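PDB 2IMQ: nitrophorin Cim l NP from Cimex lectularius, which carries nitric oxide on a cysteine-ligated heme b and delivers it to the victim during feeding, causing vasodilation. Local coordinates for residues L258-L263 with R272-K277; T132-S137 with G170-R175; N102-V107 with I118-T123; T146-D151 with K205-F210; L25-G30 with T264-T269. All coordinates share one frame; numbering follows the deposited sequence. Where two conformers were deposited one is given.

Contact 1 of 5, residues L258-L263 with R272-K277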
# COMPACT_ATOMS: atom_id res chain seq x y z
N LEU A 258 -10.41 8.08 6.96
CA LEU A 258 -10.40 9.48 7.31
C LEU A 258 -9.91 10.37 6.21
O LEU A 258 -10.43 11.47 6.01
CB LEU A 258 -9.52 9.69 8.58
CG LEU A 258 -9.85 8.74 9.73
CD1 LEU A 258 -8.87 8.84 10.86
CD2 LEU A 258 -11.30 8.95 10.19
N SER A 259 -8.90 9.89 5.48
CA SER A 259 -8.38 10.60 4.35
C SER A 259 -7.62 9.62 3.47
O SER A 259 -7.18 8.55 3.93
CB SER A 259 -7.51 11.75 4.76
OG SER A 259 -6.34 11.32 5.38
N TYR A 260 -7.45 10.00 2.22
CA TYR A 260 -6.79 9.20 1.19
C TYR A 260 -6.27 10.19 0.19
O TYR A 260 -7.05 10.90 -0.42
CB TYR A 260 -7.82 8.26 0.58
CG TYR A 260 -7.34 7.23 -0.40
CD1 TYR A 260 -6.12 6.53 -0.22
CD2 TYR A 260 -8.12 6.87 -1.49
CE1 TYR A 260 -5.74 5.53 -1.08
CE2 TYR A 260 -7.73 5.84 -2.34
CZ TYR A 260 -6.54 5.18 -2.15
OH TYR A 260 -6.16 4.21 -3.03
N ASN A 261 -4.98 10.31 0.09
CA ASN A 261 -4.36 11.31 -0.74
C ASN A 261 -3.04 10.86 -1.29
O ASN A 261 -2.26 10.22 -0.60
CB ASN A 261 -4.05 12.58 0.10
CG ASN A 261 -5.26 13.25 0.69
OD1 ASN A 261 -5.87 14.10 0.07
ND2 ASN A 261 -5.56 12.93 1.93
N SER A 262 -2.73 11.28 -2.51
CA SER A 262 -1.38 11.24 -3.00
C SER A 262 -0.59 12.37 -2.33
O SER A 262 -1.13 13.40 -1.99
CB SER A 262 -1.33 11.41 -4.50
OG SER A 262 -1.96 12.63 -4.87
N LEU A 263 0.69 12.12 -2.20
CA LEU A 263 1.61 13.10 -1.62
C LEU A 263 2.47 13.68 -2.70
O LEU A 263 3.55 13.21 -3.07
CB LEU A 263 2.45 12.44 -0.56
CG LEU A 263 1.70 11.73 0.54
CD1 LEU A 263 2.70 11.12 1.50
CD2 LEU A 263 0.72 12.64 1.26
N ARG A 272 3.67 8.95 -7.49
CA ARG A 272 3.58 9.66 -6.23
C ARG A 272 3.09 8.71 -5.15
O ARG A 272 2.16 7.93 -5.38
CB ARG A 272 2.63 10.84 -6.35
CG ARG A 272 2.98 11.82 -7.48
CD ARG A 272 4.28 12.54 -7.20
NE ARG A 272 5.29 12.53 -8.27
CZ ARG A 272 5.51 13.51 -9.13
NH1 ARG A 272 4.75 14.61 -9.15
NH2 ARG A 272 6.52 13.40 -9.98
N PRO A 273 3.63 8.83 -3.94
CA PRO A 273 3.17 7.99 -2.82
C PRO A 273 1.74 8.28 -2.46
O PRO A 273 1.26 9.42 -2.65
CB PRO A 273 4.12 8.33 -1.67
CG PRO A 273 4.95 9.41 -2.11
CD PRO A 273 4.70 9.74 -3.51
N VAL A 274 1.06 7.28 -1.91
CA VAL A 274 -0.29 7.40 -1.51
C VAL A 274 -0.45 7.06 -0.05
O VAL A 274 -0.05 5.97 0.38
CB VAL A 274 -1.20 6.53 -2.41
CG1 VAL A 274 -2.61 6.50 -1.90
CG2 VAL A 274 -1.27 7.08 -3.81
N LEU A 275 -1.02 7.99 0.71
CA LEU A 275 -1.19 7.90 2.13
C LEU A 275 -2.67 7.77 2.50
O LEU A 275 -3.49 8.62 2.08
CB LEU A 275 -0.63 9.18 2.76
CG LEU A 275 -0.82 9.38 4.24
CD1 LEU A 275 -0.13 8.27 5.08
CD2 LEU A 275 -0.31 10.71 4.63
N ALA A 276 -3.01 6.74 3.25
CA ALA A 276 -4.35 6.56 3.72
C ALA A 276 -4.33 6.56 5.23
O ALA A 276 -3.38 6.09 5.85
CB ALA A 276 -5.01 5.27 3.20
N LYS A 277 -5.39 7.07 5.79
CA LYS A 277 -5.57 7.16 7.23
C LYS A 277 -6.94 6.59 7.52
O LYS A 277 -7.93 6.95 6.88
CB LYS A 277 -5.46 8.60 7.77
CG LYS A 277 -4.19 9.31 7.38
CD LYS A 277 -4.15 10.75 7.92
CE LYS A 277 -2.95 11.49 7.41
NZ LYS A 277 -2.92 12.86 8.03
O HOH W 1 -4.23 10.88 3.64
O HOH W 2 -5.29 13.77 6.46
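Tyr260 and Val274 meet on one face of an antiparallel hairpin, where CG1 of the valine presses to 3.4 Å from CE1 of the tyrosine, oblique to the ring. A chi1 of -173° sets Tyr260 CG anti to the backbone N; the low bump of Ala276 CB also meets the ring obliquely, 3.8 Å from Tyr260 CD1. The other face is shaped differently. There the isobutyl group of Leu263 crosses that of Leu275, its CD2 lying 4.0 Å from Leu275 CB, and the extended methylenes of Lys277 run past Ser259, whose OG rests 3.4 Å from Lys277 CD. One water joins Ser259 OG, Asn261 ND2 and the carbonyl of Leu275; a second joins Ser259 OG to Lys277 NZ, which also forms a salt bridge with Glu35. Backbone bonds pair Asn261 with Leu275 in both directions, and Leu263 N reaches Pro273 O at 2.8 Å. At the far end Leu258 and Ser259 both face Lys277, a classic beta bulge: Leu258 N donates to Lys277 O at 2.7 Å, while the bond from Ser259 N is weak. Strand 255-262 is an edge strand of its sheet; strand 274-281 lies between it and strand 6-17, and strand 243-248 of the other sheet packs against Tyr260, Val274 and Ala276.

Contact 2 of 5, residues T132-S137 with G170-R175; sequences TTSRMS and GDLNVR
An Asx turn just after strand 165-169 faces the end of strand 127-135 in the core of this DNase I-like beta-sandwich, with Asp171 OD1 accepting from Asn173 N at 2.9 Å. No direct hydrogen bond joins the two segments; two waters do. One bridges Ser134 O and Asp171 N, the other Met136 N and Asp171 O. They link backbones whose carbonyls, Ser134 O and Asp171 O, stand 3.5 Å apart as two acceptors. Gly170 fits against Thr133, its CA 3.9 Å from Thr133 OG1, a hydroxyl that bonds Ile169 O. The amide of Asn173 lies beside the Met136-Ser137 backbone, and its ND2 donates to Asp138 OD1. Arg175 forms an end-on salt bridge with Asp171, NH1 to OD1 and NH2 to OD2, and Asn15 of strand 6-17 also binds OD2. Asp171 OD1 holds two donors: Asn173 N from above the carboxylate plane, and Arg175 NH1 on the syn side, 2.9 Å away and nearly straight at 171°.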
# COMPACT_ATOMS: atom_id res chain seq x y z
N THR A 132 -1.22 -6.53 3.58
CA THR A 132 -0.71 -7.14 2.39
C THR A 132 -0.15 -6.09 1.46
O THR A 132 -0.72 -5.03 1.29
CB THR A 132 -1.86 -7.88 1.67
OG1 THR A 132 -2.29 -8.92 2.52
CG2 THR A 132 -1.44 -8.49 0.34
N THR A 133 0.95 -6.46 0.83
CA THR A 133 1.36 -5.79 -0.42
C THR A 133 1.59 -6.83 -1.52
O THR A 133 1.81 -8.01 -1.23
CB THR A 133 2.59 -4.87 -0.20
OG1 THR A 133 2.74 -3.97 -1.31
CG2 THR A 133 3.86 -5.61 -0.06
N SER A 134 1.56 -6.41 -2.78
CA SER A 134 1.70 -7.32 -3.87
C SER A 134 2.28 -6.61 -5.06
O SER A 134 2.28 -5.37 -5.15
CB SER A 134 0.37 -7.95 -4.19
OG SER A 134 -0.58 -6.94 -4.58
N ARG A 135 2.75 -7.41 -6.00
CA ARG A 135 3.45 -6.88 -7.18
C ARG A 135 3.28 -7.87 -8.31
O ARG A 135 3.53 -9.07 -8.13
CB ARG A 135 4.94 -6.70 -6.88
CG ARG A 135 5.81 -6.13 -7.94
CD ARG A 135 6.17 -7.02 -9.06
NE ARG A 135 7.34 -6.48 -9.72
CZ ARG A 135 7.86 -7.00 -10.80
NH1 ARG A 135 7.34 -8.11 -11.29
NH2 ARG A 135 8.92 -6.44 -11.37
N MET A 136 2.82 -7.41 -9.45
CA MET A 136 2.67 -8.26 -10.62
C MET A 136 3.16 -7.48 -11.83
O MET A 136 3.01 -6.25 -11.92
CB MET A 136 1.24 -8.64 -10.83
CG MET A 136 0.99 -9.71 -11.85
SD MET A 136 1.78 -11.24 -11.42
CE MET A 136 0.81 -11.73 -9.99
N SER A 137 3.70 -8.21 -12.81
CA SER A 137 4.13 -7.65 -14.10
C SER A 137 3.02 -7.76 -15.14
O SER A 137 2.23 -8.68 -15.06
CB SER A 137 5.38 -8.42 -14.61
OG SER A 137 5.08 -9.74 -14.95
N GLY A 170 -0.25 -0.95 -2.12
CA GLY A 170 0.78 -1.07 -3.11
C GLY A 170 0.20 -0.76 -4.47
O GLY A 170 -0.96 -0.37 -4.62
N ASP A 171 1.05 -0.94 -5.45
CA ASP A 171 0.67 -0.80 -6.84
C ASP A 171 0.08 -2.14 -7.27
O ASP A 171 0.81 -3.15 -7.38
CB ASP A 171 1.84 -0.38 -7.70
CG ASP A 171 1.52 -0.29 -9.17
OD1 ASP A 171 0.36 -0.62 -9.55
OD2 ASP A 171 2.44 0.12 -9.92
N LEU A 172 -1.23 -2.17 -7.46
CA LEU A 172 -1.97 -3.38 -7.80
C LEU A 172 -1.87 -3.81 -9.27
O LEU A 172 -2.46 -4.79 -9.65
CB LEU A 172 -3.42 -3.21 -7.45
CG LEU A 172 -3.77 -2.76 -6.00
CD1 LEU A 172 -5.25 -2.58 -5.85
CD2 LEU A 172 -3.24 -3.69 -4.95
N ASN A 173 -1.16 -3.03 -10.05
CA ASN A 173 -1.06 -3.20 -11.49
C ASN A 173 -2.38 -3.00 -12.17
O ASN A 173 -2.66 -3.52 -13.21
CB ASN A 173 -0.38 -4.52 -11.93
CG ASN A 173 0.29 -4.34 -13.24
OD1 ASN A 173 0.81 -3.26 -13.52
ND2 ASN A 173 0.28 -5.39 -14.05
N VAL A 174 -3.22 -2.19 -11.54
CA VAL A 174 -4.50 -1.70 -12.05
C VAL A 174 -4.23 -0.32 -12.72
O VAL A 174 -3.62 0.54 -12.10
CB VAL A 174 -5.53 -1.55 -10.90
CG1 VAL A 174 -6.72 -0.78 -11.35
CG2 VAL A 174 -5.93 -2.92 -10.41
N ARG A 175 -4.75 -0.16 -13.92
CA ARG A 175 -4.51 1.06 -14.69
C ARG A 175 -5.83 1.61 -15.24
O ARG A 175 -6.87 1.02 -15.06
CB ARG A 175 -3.51 0.81 -15.81
CG ARG A 175 -2.15 0.27 -15.32
CD ARG A 175 -1.40 1.35 -14.58
NE ARG A 175 -0.05 1.00 -14.18
CZ ARG A 175 0.28 0.55 -12.97
NH1 ARG A 175 -0.65 0.31 -12.06
NH2 ARG A 175 1.54 0.32 -12.69
O HOH W 3 3.24 -2.86 -4.96
O HOH W 4 2.11 -4.60 -9.24

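Contact 3 of 5, residues N102-V107 with I118-T123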
# COMPACT_ATOMS: atom_id res chain seq x y z
N ASN A 102 2.58 -12.61 15.95
CA ASN A 102 3.14 -11.87 14.79
C ASN A 102 3.63 -12.85 13.72
O ASN A 102 4.55 -13.68 13.97
CB ASN A 102 4.28 -11.01 15.32
CG ASN A 102 4.86 -10.06 14.29
OD1 ASN A 102 4.26 -9.77 13.27
ND2 ASN A 102 6.06 -9.56 14.57
N GLU A 103 3.06 -12.78 12.51
CA GLU A 103 3.37 -13.75 11.46
C GLU A 103 3.42 -13.05 10.13
O GLU A 103 2.58 -12.19 9.86
CB GLU A 103 2.31 -14.83 11.42
CG GLU A 103 2.27 -15.75 12.63
CD GLU A 103 3.59 -16.44 12.91
OE1 GLU A 103 3.94 -16.64 14.10
OE2 GLU A 103 4.28 -16.80 11.94
N THR A 104 4.36 -13.45 9.30
CA THR A 104 4.46 -12.94 7.91
C THR A 104 4.63 -14.10 6.96
O THR A 104 5.32 -15.09 7.28
CB THR A 104 5.66 -12.03 7.79
OG1 THR A 104 5.41 -10.81 8.49
CG2 THR A 104 5.89 -11.57 6.35
N ILE A 105 3.94 -14.05 5.83
CA ILE A 105 4.20 -14.95 4.74
C ILE A 105 4.63 -14.17 3.51
O ILE A 105 4.28 -13.00 3.33
CB ILE A 105 2.93 -15.83 4.38
CG1 ILE A 105 1.81 -14.97 3.81
CG2 ILE A 105 2.50 -16.73 5.59
CD1 ILE A 105 0.96 -15.68 2.81
N ILE A 106 5.42 -14.82 2.70
CA ILE A 106 5.77 -14.33 1.40
C ILE A 106 5.23 -15.34 0.41
O ILE A 106 5.41 -16.57 0.58
CB ILE A 106 7.30 -14.22 1.26
CG1 ILE A 106 7.87 -13.18 2.22
CG2 ILE A 106 7.66 -13.79 -0.10
CD1 ILE A 106 9.37 -13.08 2.24
N VAL A 107 4.62 -14.83 -0.66
CA VAL A 107 4.10 -15.64 -1.74
C VAL A 107 4.83 -15.21 -3.00
O VAL A 107 4.88 -14.01 -3.34
CB VAL A 107 2.58 -15.47 -1.96
CG1 VAL A 107 2.16 -16.15 -3.26
CG2 VAL A 107 1.80 -16.02 -0.78
N ILE A 118 3.36 -10.13 0.03
CA ILE A 118 3.74 -10.29 1.47
C ILE A 118 2.53 -10.02 2.29
O ILE A 118 1.80 -9.05 2.03
CB ILE A 118 4.82 -9.29 1.84
CG1 ILE A 118 6.05 -9.37 0.92
CG2 ILE A 118 5.29 -9.48 3.34
CD1 ILE A 118 6.98 -8.25 1.03
N VAL A 119 2.30 -10.85 3.32
CA VAL A 119 1.27 -10.54 4.28
C VAL A 119 1.86 -10.58 5.69
O VAL A 119 2.42 -11.58 6.06
CB VAL A 119 0.09 -11.55 4.27
CG1 VAL A 119 -1.01 -11.03 5.09
CG2 VAL A 119 -0.38 -11.83 2.91
N THR A 120 1.69 -9.52 6.43
CA THR A 120 2.11 -9.46 7.85
C THR A 120 0.87 -9.27 8.67
O THR A 120 0.07 -8.36 8.43
CB THR A 120 3.10 -8.30 8.03
OG1 THR A 120 4.32 -8.62 7.37
CG2 THR A 120 3.44 -8.05 9.50
N SER A 121 0.72 -10.12 9.71
CA SER A 121 -0.45 -10.11 10.54
C SER A 121 -0.05 -10.15 12.03
O SER A 121 0.97 -10.66 12.39
CB SER A 121 -1.33 -11.35 10.27
OG SER A 121 -1.75 -11.40 8.91
N PHE A 122 -0.92 -9.64 12.84
CA PHE A 122 -0.68 -9.56 14.33
C PHE A 122 -1.96 -9.23 15.03
O PHE A 122 -2.93 -8.71 14.45
CB PHE A 122 0.39 -8.49 14.63
CG PHE A 122 -0.05 -7.08 14.33
CD1 PHE A 122 -0.63 -6.31 15.31
CD2 PHE A 122 0.12 -6.51 13.04
CE1 PHE A 122 -1.06 -5.05 15.07
CE2 PHE A 122 -0.32 -5.21 12.79
CZ PHE A 122 -0.91 -4.49 13.79
N THR A 123 -1.98 -9.55 16.33
CA THR A 123 -3.18 -9.36 17.08
C THR A 123 -2.92 -8.42 18.24
O THR A 123 -1.94 -8.57 18.96
CB THR A 123 -3.60 -10.74 17.65
OG1 THR A 123 -4.06 -11.57 16.57
CG2 THR A 123 -4.76 -10.60 18.59
O HOH W 5 0.48 -12.93 7.85
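Thr104 and Thr120 cross obliquely on one face of a beta hairpin, their hydroxyls meeting at 2.7 Å between OG1 atoms in a hydrogen bond that either could donate. In both residues OG1 is anti to the carbonyl carbon (chi1 -71° and -69°), which sets the two hydroxyls against each other on that face. The methyl of Thr104 meets Ile118 instead, CG2 sitting 3.7 Å from CG2 of Ile118, and beyond it Ile106 and Ile118 touch loosely. On the other face Ile105 and Val119 run alongside one another in the same direction, with Ile105 CG1 3.9 Å from Val119 CB. Next to them a water donates to the carbonyls of Glu103 and Val119 and accepts from Ser121 OG, a hydroxyl that also bonds Ser130. The backbones are joined by pairs of bonds between Glu103 and Ser121 and between Ile105 and Val119; the bond from Ser121 N to Glu103 O is 2.8 Å. Strand 103-108 is an edge strand of its sheet, and strand 116-124 lies between it and strand 127-135. The threonine face turns to strands 73-80 and 84-91 of the other sheet, whereas Ile105 and Ser121 touch the loop residue Tyr156.

Contact 4 of 5, residues T146-D151 with K205-F210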
# COMPACT_ATOMS: atom_id res chain seq x y z
N THR A 146 -4.84 -12.90 -15.24
CA THR A 146 -4.86 -11.45 -15.40
C THR A 146 -3.53 -10.87 -15.01
O THR A 146 -2.67 -11.51 -14.44
CB THR A 146 -5.90 -10.77 -14.55
OG1 THR A 146 -5.45 -10.65 -13.18
CG2 THR A 146 -7.22 -11.47 -14.62
N LYS A 147 -3.36 -9.57 -15.27
CA LYS A 147 -2.17 -8.87 -14.93
C LYS A 147 -2.23 -8.28 -13.53
O LYS A 147 -1.28 -7.64 -13.11
CB LYS A 147 -1.90 -7.75 -15.91
CG LYS A 147 -2.85 -6.56 -15.77
CD LYS A 147 -2.66 -5.47 -16.80
CE LYS A 147 -3.74 -4.42 -16.63
NZ LYS A 147 -3.22 -3.29 -15.93
N TYR A 148 -3.35 -8.44 -12.85
CA TYR A 148 -3.55 -7.72 -11.58
C TYR A 148 -2.80 -8.45 -10.45
O TYR A 148 -2.69 -9.66 -10.41
CB TYR A 148 -5.03 -7.59 -11.28
CG TYR A 148 -5.82 -6.94 -12.41
CD1 TYR A 148 -6.83 -7.62 -13.08
CD2 TYR A 148 -5.49 -5.69 -12.87
CE1 TYR A 148 -7.51 -7.05 -14.13
CE2 TYR A 148 -6.16 -5.13 -13.95
CZ TYR A 148 -7.17 -5.78 -14.56
OH TYR A 148 -7.78 -5.21 -15.63
N ALA A 149 -2.33 -7.66 -9.48
CA ALA A 149 -1.52 -8.15 -8.39
C ALA A 149 -2.39 -8.70 -7.26
O ALA A 149 -2.38 -8.23 -6.12
CB ALA A 149 -0.57 -7.08 -7.91
N TYR A 150 -3.15 -9.72 -7.59
CA TYR A 150 -3.98 -10.45 -6.67
C TYR A 150 -3.58 -11.93 -6.68
O TYR A 150 -3.28 -12.49 -7.74
CB TYR A 150 -5.46 -10.38 -7.03
CG TYR A 150 -6.37 -11.06 -6.04
CD1 TYR A 150 -6.75 -10.40 -4.91
CD2 TYR A 150 -6.83 -12.35 -6.24
CE1 TYR A 150 -7.55 -11.01 -3.98
CE2 TYR A 150 -7.64 -12.96 -5.34
CZ TYR A 150 -8.03 -12.29 -4.21
OH TYR A 150 -8.83 -12.90 -3.25
N ASP A 151 -3.55 -12.55 -5.51
CA ASP A 151 -3.51 -13.98 -5.40
C ASP A 151 -4.31 -14.31 -4.15
O ASP A 151 -4.25 -13.61 -3.12
CB ASP A 151 -2.05 -14.40 -5.23
CG ASP A 151 -1.82 -15.90 -5.30
OD1 ASP A 151 -2.20 -16.60 -4.36
OD2 ASP A 151 -1.26 -16.43 -6.28
N LYS A 205 -12.55 -6.77 -9.91
CA LYS A 205 -13.60 -7.26 -9.03
C LYS A 205 -14.69 -8.05 -9.75
O LYS A 205 -15.17 -9.03 -9.19
CB LYS A 205 -14.23 -6.13 -8.23
CG LYS A 205 -13.29 -5.49 -7.28
CD LYS A 205 -13.90 -4.25 -6.71
CE LYS A 205 -13.34 -3.97 -5.42
NZ LYS A 205 -14.17 -2.82 -4.81
N GLU A 206 -15.02 -7.68 -10.97
CA GLU A 206 -15.97 -8.44 -11.77
C GLU A 206 -15.47 -9.86 -12.01
O GLU A 206 -16.27 -10.81 -12.10
CB GLU A 206 -16.15 -7.80 -13.12
CG GLU A 206 -17.00 -6.57 -13.11
CD GLU A 206 -17.05 -5.86 -14.45
OE1 GLU A 206 -17.54 -4.70 -14.47
OE2 GLU A 206 -16.58 -6.42 -15.48
N GLN A 207 -14.15 -9.99 -12.11
CA GLN A 207 -13.44 -11.28 -12.27
C GLN A 207 -13.16 -11.95 -10.95
O GLN A 207 -12.42 -12.91 -10.88
CB GLN A 207 -12.10 -11.13 -13.00
CG GLN A 207 -12.19 -10.86 -14.48
CD GLN A 207 -10.91 -11.12 -15.25
OE1 GLN A 207 -10.41 -12.29 -15.37
NE2 GLN A 207 -10.36 -10.05 -15.80
N LYS A 208 -13.77 -11.47 -9.87
CA LYS A 208 -13.63 -12.04 -8.54
C LYS A 208 -12.26 -11.92 -7.90
O LYS A 208 -11.84 -12.69 -7.02
CB LYS A 208 -14.21 -13.50 -8.50
CG LYS A 208 -15.62 -13.60 -9.05
CD LYS A 208 -16.53 -12.62 -8.37
CE LYS A 208 -17.98 -12.84 -8.61
NZ LYS A 208 -18.78 -11.80 -7.90
N LEU A 209 -11.58 -10.86 -8.28
CA LEU A 209 -10.33 -10.50 -7.62
C LEU A 209 -10.70 -9.31 -6.71
O LEU A 209 -11.62 -8.51 -6.96
CB LEU A 209 -9.31 -10.16 -8.68
CG LEU A 209 -9.10 -11.17 -9.86
CD1 LEU A 209 -8.00 -10.69 -10.80
CD2 LEU A 209 -8.79 -12.57 -9.43
N PHE A 210 -10.03 -9.24 -5.58
CA PHE A 210 -10.26 -8.15 -4.63
C PHE A 210 -11.73 -8.13 -4.20
O PHE A 210 -12.27 -7.04 -3.91
CB PHE A 210 -9.77 -6.79 -5.16
CG PHE A 210 -8.32 -6.75 -5.52
CD1 PHE A 210 -7.92 -6.69 -6.86
CD2 PHE A 210 -7.36 -6.75 -4.55
CE1 PHE A 210 -6.57 -6.67 -7.14
CE2 PHE A 210 -6.04 -6.71 -4.88
CZ PHE A 210 -5.66 -6.69 -6.15
O HOH W 6 -11.27 -12.09 -4.48
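A Schellman motif ends helix 201-206, with Lys208 as its C-prime residue, and the chain leaving it packs against the loop 146-151. Leu209 CA sits over the centre of the Tyr150 ring, a CH-pi contact 4.2 Å from the centroid, and Phe210 N lies over the same face nearer the rim. The edge of Tyr150 meets the face of Phe210 in a T-shaped pair, centroids 5.0 Å apart and planes at 69°; Tyr150 CB also lies over that ring. The two methyls of Leu209 part: CD2 is 3.8 Å from Tyr150 CD2, while Leu209 CD1 is 4.0 Å from Tyr148 CD1, at that ring's edge, and 3.5 Å from Thr146 OG1. That hydroxyl closes an ST turn by accepting from Tyr148 N at 3.1 Å, and also bonds Thr144 OG1. A water donates to Lys208 O and, weakly, to Tyr150 OH, which also bonds Asp155, while Trp168 meets both Tyr150 and Phe210. No direct hydrogen bond crosses between the segments, so cohesion rests on ring edges, CH-pi contacts and aliphatic packing, with one water, weakly bonded to Tyr150 OH, as a polar link.

Contact 5 of 5, residues L25-G30 with T264-T269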
# COMPACT_ATOMS: atom_id res chain seq x y z
N LEU A 25 10.45 12.09 6.42
CA LEU A 25 9.57 10.92 6.53
C LEU A 25 8.30 11.21 7.26
O LEU A 25 7.32 10.48 7.15
CB LEU A 25 10.32 9.79 7.20
CG LEU A 25 11.55 9.20 6.50
CD1 LEU A 25 12.18 8.18 7.41
CD2 LEU A 25 11.21 8.59 5.15
N GLU A 26 8.26 12.27 8.06
CA GLU A 26 7.05 12.61 8.77
C GLU A 26 5.89 12.85 7.84
O GLU A 26 4.80 12.38 8.09
CB GLU A 26 7.25 13.85 9.67
CG GLU A 26 8.05 13.58 10.92
CD GLU A 26 7.82 14.60 12.02
OE1 GLU A 26 7.35 15.69 11.68
OE2 GLU A 26 8.08 14.29 13.22
N GLU A 27 6.11 13.59 6.77
CA GLU A 27 5.08 13.83 5.82
C GLU A 27 4.61 12.52 5.14
O GLU A 27 3.40 12.30 4.99
CB GLU A 27 5.57 14.79 4.76
CG GLU A 27 4.53 15.21 3.76
CD GLU A 27 5.06 16.21 2.74
OE1 GLU A 27 4.27 16.65 1.91
OE2 GLU A 27 6.27 16.54 2.75
N LEU A 28 5.56 11.69 4.76
CA LEU A 28 5.29 10.42 4.09
C LEU A 28 4.36 9.55 4.92
O LEU A 28 3.51 8.85 4.39
CB LEU A 28 6.62 9.70 3.83
CG LEU A 28 6.49 8.46 2.99
CD1 LEU A 28 6.18 8.75 1.56
CD2 LEU A 28 7.70 7.59 3.07
N LEU A 29 4.52 9.60 6.25
CA LEU A 29 3.77 8.74 7.15
C LEU A 29 2.56 9.43 7.76
O LEU A 29 1.82 8.83 8.53
CB LEU A 29 4.68 8.21 8.26
CG LEU A 29 5.95 7.57 7.79
CD1 LEU A 29 6.79 7.23 8.99
CD2 LEU A 29 5.70 6.41 6.99
N GLY A 30 2.29 10.67 7.38
CA GLY A 30 1.13 11.36 7.85
C GLY A 30 1.27 11.87 9.28
O GLY A 30 0.26 11.97 9.94
N THR A 264 1.94 14.77 -3.24
CA THR A 264 2.51 15.34 -4.45
C THR A 264 3.86 16.05 -4.18
O THR A 264 4.61 16.26 -5.12
CB THR A 264 1.47 16.25 -5.14
OG1 THR A 264 0.92 17.17 -4.23
CG2 THR A 264 0.24 15.38 -5.62
N ASN A 265 4.21 16.29 -2.91
CA ASN A 265 5.55 16.85 -2.55
C ASN A 265 6.71 15.90 -2.73
O ASN A 265 7.87 16.30 -2.73
CB ASN A 265 5.55 17.36 -1.10
CG ASN A 265 4.75 18.61 -0.94
OD1 ASN A 265 4.63 19.41 -1.89
ND2 ASN A 265 4.21 18.81 0.25
N TYR A 266 6.41 14.59 -2.81
CA TYR A 266 7.40 13.60 -3.14
C TYR A 266 7.43 13.37 -4.64
O TYR A 266 6.76 12.43 -5.13
CB TYR A 266 7.12 12.29 -2.35
CG TYR A 266 7.27 12.46 -0.86
CD1 TYR A 266 6.21 12.85 -0.07
CD2 TYR A 266 8.50 12.29 -0.24
CE1 TYR A 266 6.35 13.03 1.30
CE2 TYR A 266 8.65 12.45 1.14
CZ TYR A 266 7.58 12.84 1.90
OH TYR A 266 7.67 13.01 3.27
N LYS A 267 8.18 14.22 -5.36
CA LYS A 267 8.21 14.20 -6.83
C LYS A 267 9.37 13.46 -7.43
O LYS A 267 9.57 13.48 -8.65
CB LYS A 267 8.26 15.62 -7.41
CG LYS A 267 7.16 16.50 -6.94
CD LYS A 267 7.17 17.85 -7.64
CE LYS A 267 6.37 18.85 -6.82
NZ LYS A 267 4.92 18.49 -6.72
N GLN A 268 10.14 12.79 -6.60
CA GLN A 268 11.42 12.24 -7.01
C GLN A 268 11.25 11.21 -8.09
O GLN A 268 12.20 10.86 -8.79
CB GLN A 268 12.13 11.55 -5.83
CG GLN A 268 12.43 12.47 -4.66
CD GLN A 268 11.50 12.28 -3.50
OE1 GLN A 268 11.92 11.97 -2.40
NE2 GLN A 268 10.24 12.45 -3.73
N THR A 269 10.04 10.65 -8.24
CA THR A 269 9.90 9.62 -9.24
C THR A 269 8.61 9.76 -10.07
O THR A 269 7.90 10.71 -9.93
CB THR A 269 10.04 8.24 -8.59
OG1 THR A 269 10.44 7.29 -9.56
CG2 THR A 269 8.73 7.69 -8.05
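Leu25 precedes the short, weakly bonded helix 26-29 beside the heme pocket, its N 4.3 Å from the hydroxyl of Tyr266 in the loop between strands 255-262 and 274-281. Its side chain leads the other way, to Phe64 and Leu67 of helix 57-70, which bears the heme-ligating Cys60. Glu27 runs out extended, CG anti to the backbone N (chi1 -176°), and antiparallel to the Tyr266 side chain, with CB 3.1 Å from Tyr266 OH. The Glu27 and Asn265 side chains cross at about a right angle, with carboxylate and amide planes 68° apart, and Asn265 ND2 donates to Glu27 OE1 at 2.7 Å on its syn lone pair. Leu28 follows with a weak bond from N to Tyr266 OH, a hydroxyl that also bonds Asn24 O; the Leu28 side chain comes to about 5 Å from the heme. Gly30, with positive phi, closes the helix in a Schellman motif. The tyrosine reaches the helix with its hydroxyl, while Leu28 CD1 lies over the centre of its ring, 4.2 Å from the centroid.

In the fold
Contacts 1 and 3 are both antiparallel hairpins that include an edge strand, one in each sheet of the sandwich; they lie on opposite sides of the chain's centre, are partly buried, and rely on backbone pairing. Contact 2 is more buried and joins its segments through water. It shares a sheet with contact 3, where Thr133 O meets Ile118 N, and abuts contact 4 through Ser134 OG and Ala149 O. Contacts 4 and 5 are also buried, though further from the chain's centre than contact 2. Aromatic and aliphatic packing holds contact 4. Contact 5 brings together pieces 234 residues apart near the heme; it touches contact 1 where Pro273 packs on Tyr266, and mixes a carboxylate-amide bond with CH-pi packing.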